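Local coordinates for guanylate kinase (Stenotrophomonas maltophilia, PDB 6WCT), which transfers a phosphate from ATP to GMP to give GDP and ADP, and is probably essential for recycling GMP, at residues I53-R58 and H71-E76. Sequence-based numbering, arbitrary orientation.
With 5GP (guanosine-5'-monophosphate), chain E.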
ATOM      1  N   ILE A  53       3.372  -5.675 -23.278  1.00 38.01           N
ATOM      2  CA  ILE A  53       4.595  -5.632 -24.074  1.00 34.45           C
ATOM      3  C   ILE A  53       4.628  -4.311 -24.841  1.00 37.18           C
ATOM      4  O   ILE A  53       3.749  -4.041 -25.669  1.00 37.61           O
ATOM      5  CB  ILE A  53       4.686  -6.824 -25.033  1.00 36.94           C
ATOM      6  CG1 ILE A  53       4.518  -8.142 -24.273  1.00 43.74           C
ATOM      7  CG2 ILE A  53       6.021  -6.776 -25.805  1.00 41.86           C
ATOM      8  CD1 ILE A  53       5.562  -8.357 -23.226  1.00 48.69           C
ATOM      9  N   SER A  54       5.630  -3.486 -24.560  1.00 33.38           N
ATOM     10  CA  SER A  54       5.761  -2.185 -25.195  1.00 35.53           C
ATOM     11  C   SER A  54       6.279  -2.311 -26.626  1.00 31.95           C
ATOM     12  O   SER A  54       6.870  -3.318 -27.021  1.00 32.58           O
ATOM     13  CB  SER A  54       6.721  -1.295 -24.395  1.00 33.48           C
ATOM     14  OG  SER A  54       6.209  -1.020 -23.108  1.00 40.30           O
ATOM     15  N   PHE A  55       6.007  -1.274 -27.412  1.00 35.48           N
ATOM     16  CA  PHE A  55       6.633  -1.027 -28.704  1.00 40.87           C
ATOM     17  C   PHE A  55       7.850  -0.129 -28.502  1.00 40.50           C
ATOM     18  O   PHE A  55       7.882   0.692 -27.587  1.00 38.27           O
ATOM     19  CB  PHE A  55       5.642  -0.354 -29.667  1.00 37.96           C
ATOM     20  CG  PHE A  55       4.635  -1.300 -30.253  1.00 40.88           C
ATOM     21  CD1 PHE A  55       3.537  -1.714 -29.512  1.00 37.98           C
ATOM     22  CD2 PHE A  55       4.797  -1.793 -31.531  1.00 39.98           C
ATOM     23  CE1 PHE A  55       2.635  -2.601 -30.029  1.00 39.14           C
ATOM     24  CE2 PHE A  55       3.889  -2.679 -32.065  1.00 40.12           C
ATOM     25  CZ  PHE A  55       2.814  -3.093 -31.303  1.00 41.05           C
ATOM     26  N   THR A  56       8.870  -0.308 -29.342  1.00 34.98           N
ATOM     27  CA  THR A  56      10.020   0.584 -29.308  1.00 35.55           C
ATOM     28  C   THR A  56      10.653   0.602 -30.682  1.00 40.30           C
ATOM     29  O   THR A  56      10.647  -0.408 -31.391  1.00 37.25           O
ATOM     30  CB  THR A  56      11.071   0.156 -28.274  1.00 40.81           C
ATOM     31  OG1 THR A  56      12.093   1.146 -28.190  1.00 48.49           O
ATOM     32  CG2 THR A  56      11.735  -1.148 -28.701  1.00 35.00           C
ATOM     33  N   SER A  57      11.195   1.760 -31.061  1.00 40.91           N
ATOM     34  CA  SER A  57      11.966   1.856 -32.287  1.00 43.14           C
ATOM     35  C   SER A  57      13.461   1.764 -32.035  1.00 46.32           C
ATOM     36  O   SER A  57      14.238   1.861 -32.987  1.00 48.34           O
ATOM     37  CB  SER A  57      11.633   3.149 -33.041  1.00 44.08           C
ATOM     38  OG  SER A  57      12.051   4.295 -32.306  1.00 62.89           O
ATOM     39  N   ARG A  58      13.883   1.608 -30.782  1.00 45.95           N
ATOM     40  CA  ARG A  58      15.301   1.434 -30.516  1.00 48.13           C
ATOM     41  C   ARG A  58      15.774   0.084 -31.052  1.00 50.33           C
ATOM     42  O   ARG A  58      14.990  -0.851 -31.250  1.00 44.87           O
ATOM     43  CB  ARG A  58      15.607   1.570 -29.021  1.00 39.60           C
ATOM     44  CG  ARG A  58      15.324   0.349 -28.145  1.00 43.68           C
ATOM     45  CD  ARG A  58      16.380   0.323 -27.044  1.00 45.41           C
ATOM     46  NE  ARG A  58      16.058  -0.469 -25.859  1.00 42.43           N
ATOM     47  CZ  ARG A  58      16.175  -1.789 -25.798  1.00 39.58           C
ATOM     48  NH1 ARG A  58      16.562  -2.471 -26.871  1.00 41.23           N
ATOM     49  NH2 ARG A  58      15.900  -2.431 -24.672  1.00 33.79           N
ATOM     50  N   HIS A  71       7.966  -5.186 -28.677  1.00 34.54           N
ATOM     51  CA  HIS A  71       7.684  -5.252 -30.103  1.00 34.63           C
ATOM     52  C   HIS A  71       8.596  -4.216 -30.753  1.00 42.26           C
ATOM     53  O   HIS A  71       8.345  -3.011 -30.673  1.00 41.11           O
ATOM     54  CB  HIS A  71       6.210  -4.985 -30.385  1.00 45.80           C
ATOM     55  CG  HIS A  71       5.290  -5.989 -29.768  1.00 42.88           C
ATOM     56  ND1 HIS A  71       5.215  -7.296 -30.202  1.00 45.47           N
ATOM     57  CD2 HIS A  71       4.428  -5.890 -28.727  1.00 45.01           C
ATOM     58  CE1 HIS A  71       4.328  -7.951 -29.471  1.00 43.26           C
ATOM     59  NE2 HIS A  71       3.835  -7.120 -28.570  1.00 43.59           N
ATOM     60  N   PHE A  72       9.679  -4.680 -31.366  1.00 45.50           N
ATOM     61  CA  PHE A  72      10.622  -3.778 -32.008  1.00 45.69           C
ATOM     62  C   PHE A  72      10.123  -3.436 -33.398  1.00 47.63           C
ATOM     63  O   PHE A  72       9.855  -4.328 -34.199  1.00 47.42           O
ATOM     64  CB  PHE A  72      12.007  -4.401 -32.111  1.00 36.40           C
ATOM     65  CG  PHE A  72      12.653  -4.665 -30.788  1.00 41.16           C
ATOM     66  CD1 PHE A  72      12.463  -5.883 -30.147  1.00 34.99           C
ATOM     67  CD2 PHE A  72      13.469  -3.711 -30.195  1.00 34.42           C
ATOM     68  CE1 PHE A  72      13.066  -6.141 -28.920  1.00 34.61           C
ATOM     69  CE2 PHE A  72      14.080  -3.955 -28.963  1.00 33.42           C
ATOM     70  CZ  PHE A  72      13.882  -5.166 -28.325  1.00 40.26           C
ATOM     71  N   VAL A  73       9.984  -2.145 -33.684  1.00 45.84           N
ATOM     72  CA  VAL A  73       9.555  -1.688 -34.995  1.00 46.57           C
ATOM     73  C   VAL A  73      10.500  -0.583 -35.451  1.00 47.69           C
ATOM     74  O   VAL A  73      11.378  -0.141 -34.714  1.00 45.31           O
ATOM     75  CB  VAL A  73       8.101  -1.194 -34.995  1.00 47.03           C
ATOM     76  CG1 VAL A  73       7.174  -2.343 -34.651  1.00 43.00           C
ATOM     77  CG2 VAL A  73       7.934  -0.006 -34.051  1.00 43.73           C
ATOM     78  N   SER A  74      10.331  -0.165 -36.699  1.00 50.72           N
ATOM     79  CA  SER A  74      11.122   0.936 -37.207  1.00 54.37           C
ATOM     80  C   SER A  74      10.622   2.246 -36.611  1.00 56.36           C
ATOM     81  O   SER A  74       9.508   2.327 -36.086  1.00 57.46           O
ATOM     82  CB  SER A  74      11.043   0.990 -38.729  1.00 57.61           C
ATOM     83  OG  SER A  74       9.755   1.412 -39.146  1.00 58.93           O
ATOM     84  N   ALA A  75      11.471   3.276 -36.672  1.00 57.44           N
ATOM     85  CA  ALA A  75      11.029   4.592 -36.227  1.00 61.42           C
ATOM     86  C   ALA A  75       9.880   5.092 -37.093  1.00 62.67           C
ATOM     87  O   ALA A  75       8.903   5.653 -36.580  1.00 60.23           O
ATOM     88  CB  ALA A  75      12.195   5.577 -36.243  1.00 62.98           C
ATOM     89  N   GLU A  76       9.958   4.845 -38.407  1.00 65.13           N
ATOM     90  CA  GLU A  76       8.892   5.262 -39.313  1.00 64.07           C
ATOM     91  C   GLU A  76       7.585   4.557 -38.980  1.00 63.57           C
ATOM     92  O   GLU A  76       6.521   5.185 -38.953  1.00 70.82           O
ATOM     93  CB  GLU A  76       9.294   4.977 -40.765  1.00 62.36           C
TER
HETATM   94  P   5GP E 301      15.301   0.080 -22.105  1.00 45.26           P
HETATM   95  O1P 5GP E 301      14.637  -1.256 -22.327  1.00 47.58           O
HETATM   96  O2P 5GP E 301      16.673   0.020 -21.434  1.00 42.03           O
HETATM   97  O3P 5GP E 301      15.392   0.949 -23.335  1.00 37.46           O
HETATM   98  O5' 5GP E 301      14.361   0.918 -21.160  1.00 45.44           O
HETATM   99  C5' 5GP E 301      14.491   2.322 -21.076  1.00 35.42           C
HETATM  100  C4' 5GP E 301      13.343   2.900 -20.306  1.00 37.04           C
HETATM  101  O4' 5GP E 301      12.169   2.926 -21.159  1.00 34.54           O
HETATM  102  C3' 5GP E 301      12.944   2.089 -19.059  1.00 39.14           C
HETATM  103  O3' 5GP E 301      12.673   2.964 -17.972  1.00 41.08           O
HETATM  104  C2' 5GP E 301      11.632   1.440 -19.475  1.00 34.27           C
HETATM  105  O2' 5GP E 301      10.750   1.153 -18.413  1.00 35.85           O
HETATM  106  C1' 5GP E 301      11.070   2.500 -20.403  1.00 33.24           C
HETATM  107  N9  5GP E 301      10.026   2.010 -21.287  1.00 40.19           N
HETATM  108  C8  5GP E 301       9.833   0.710 -21.676  1.00 42.51           C
HETATM  109  N7  5GP E 301       8.704   0.523 -22.306  1.00 41.96           N
HETATM  110  C5  5GP E 301       8.124   1.781 -22.348  1.00 40.98           C
HETATM  111  C6  5GP E 301       6.880   2.201 -22.850  1.00 41.09           C
HETATM  112  O6  5GP E 301       6.029   1.490 -23.380  1.00 42.84           O
HETATM  113  N1  5GP E 301       6.659   3.552 -22.645  1.00 43.21           N
HETATM  114  C2  5GP E 301       7.535   4.406 -22.022  1.00 48.14           C
HETATM  115  N2  5GP E 301       7.151   5.682 -21.882  1.00 42.17           N
HETATM  116  N3  5GP E 301       8.713   4.019 -21.546  1.00 40.25           N
HETATM  117  C4  5GP E 301       8.939   2.708 -21.734  1.00 38.75           C
HETATM  118  O   HOH W   1      13.432  -1.585 -33.431  1.00 53.78           O
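Phe55 sets its ring CG anti to the carbonyl carbon (chi1 -77°), and on the face of the sheet it shares with His71 the ring lies under His71 CB, which sits over one ring face 3.8 Å from the Phe55 centroid, a CH-pi contact. Val73 CG1 meets the same ring at its edge. His71 CG is likewise anti to its carbonyl carbon (chi1 -62°), which turns the imidazole toward Ile53; Ile53 CG2 sits over a face of it, 3.4 Å from His71 CD2. Between the backbones run three hydrogen bonds: His71 N to Ser54 O, nearly straight at 2.7 Å, then Thr56 N to His71 O and Val73 N to Thr56 O. This is parallel pairing of strands 55-56 and 71-72, with 71-72 outermost in the small mixed sheet of the GMP-binding region of guanylate kinase; strand 96-101 flanks 55-56 on its other side. Beyond the paired residues, a water donates to both Arg58 O and Val73 O. On the other face, the side chains of Thr56 and Phe72 lie side by side, pointing the same way, with Thr56 CG2 3.4 Å from Phe72 CD2. Thr56 OG1 accepts from Arg58 N, closing an ST turn, and also bonds to Trp97 O. Arg58 then reaches the nucleotide: NE donates to O3P of GMP at 3.0 Å and NH2 to O1P at 2.9 Å, so two bonds hold the guanidinium against the phosphate. NH2 also forms a salt bridge with Glu64, and Phe72 CE2 approaches Arg58 NH1 obliquely at 3.6 Å. At the base end of the nucleotide, Ser54 OG donates to the guanine O6.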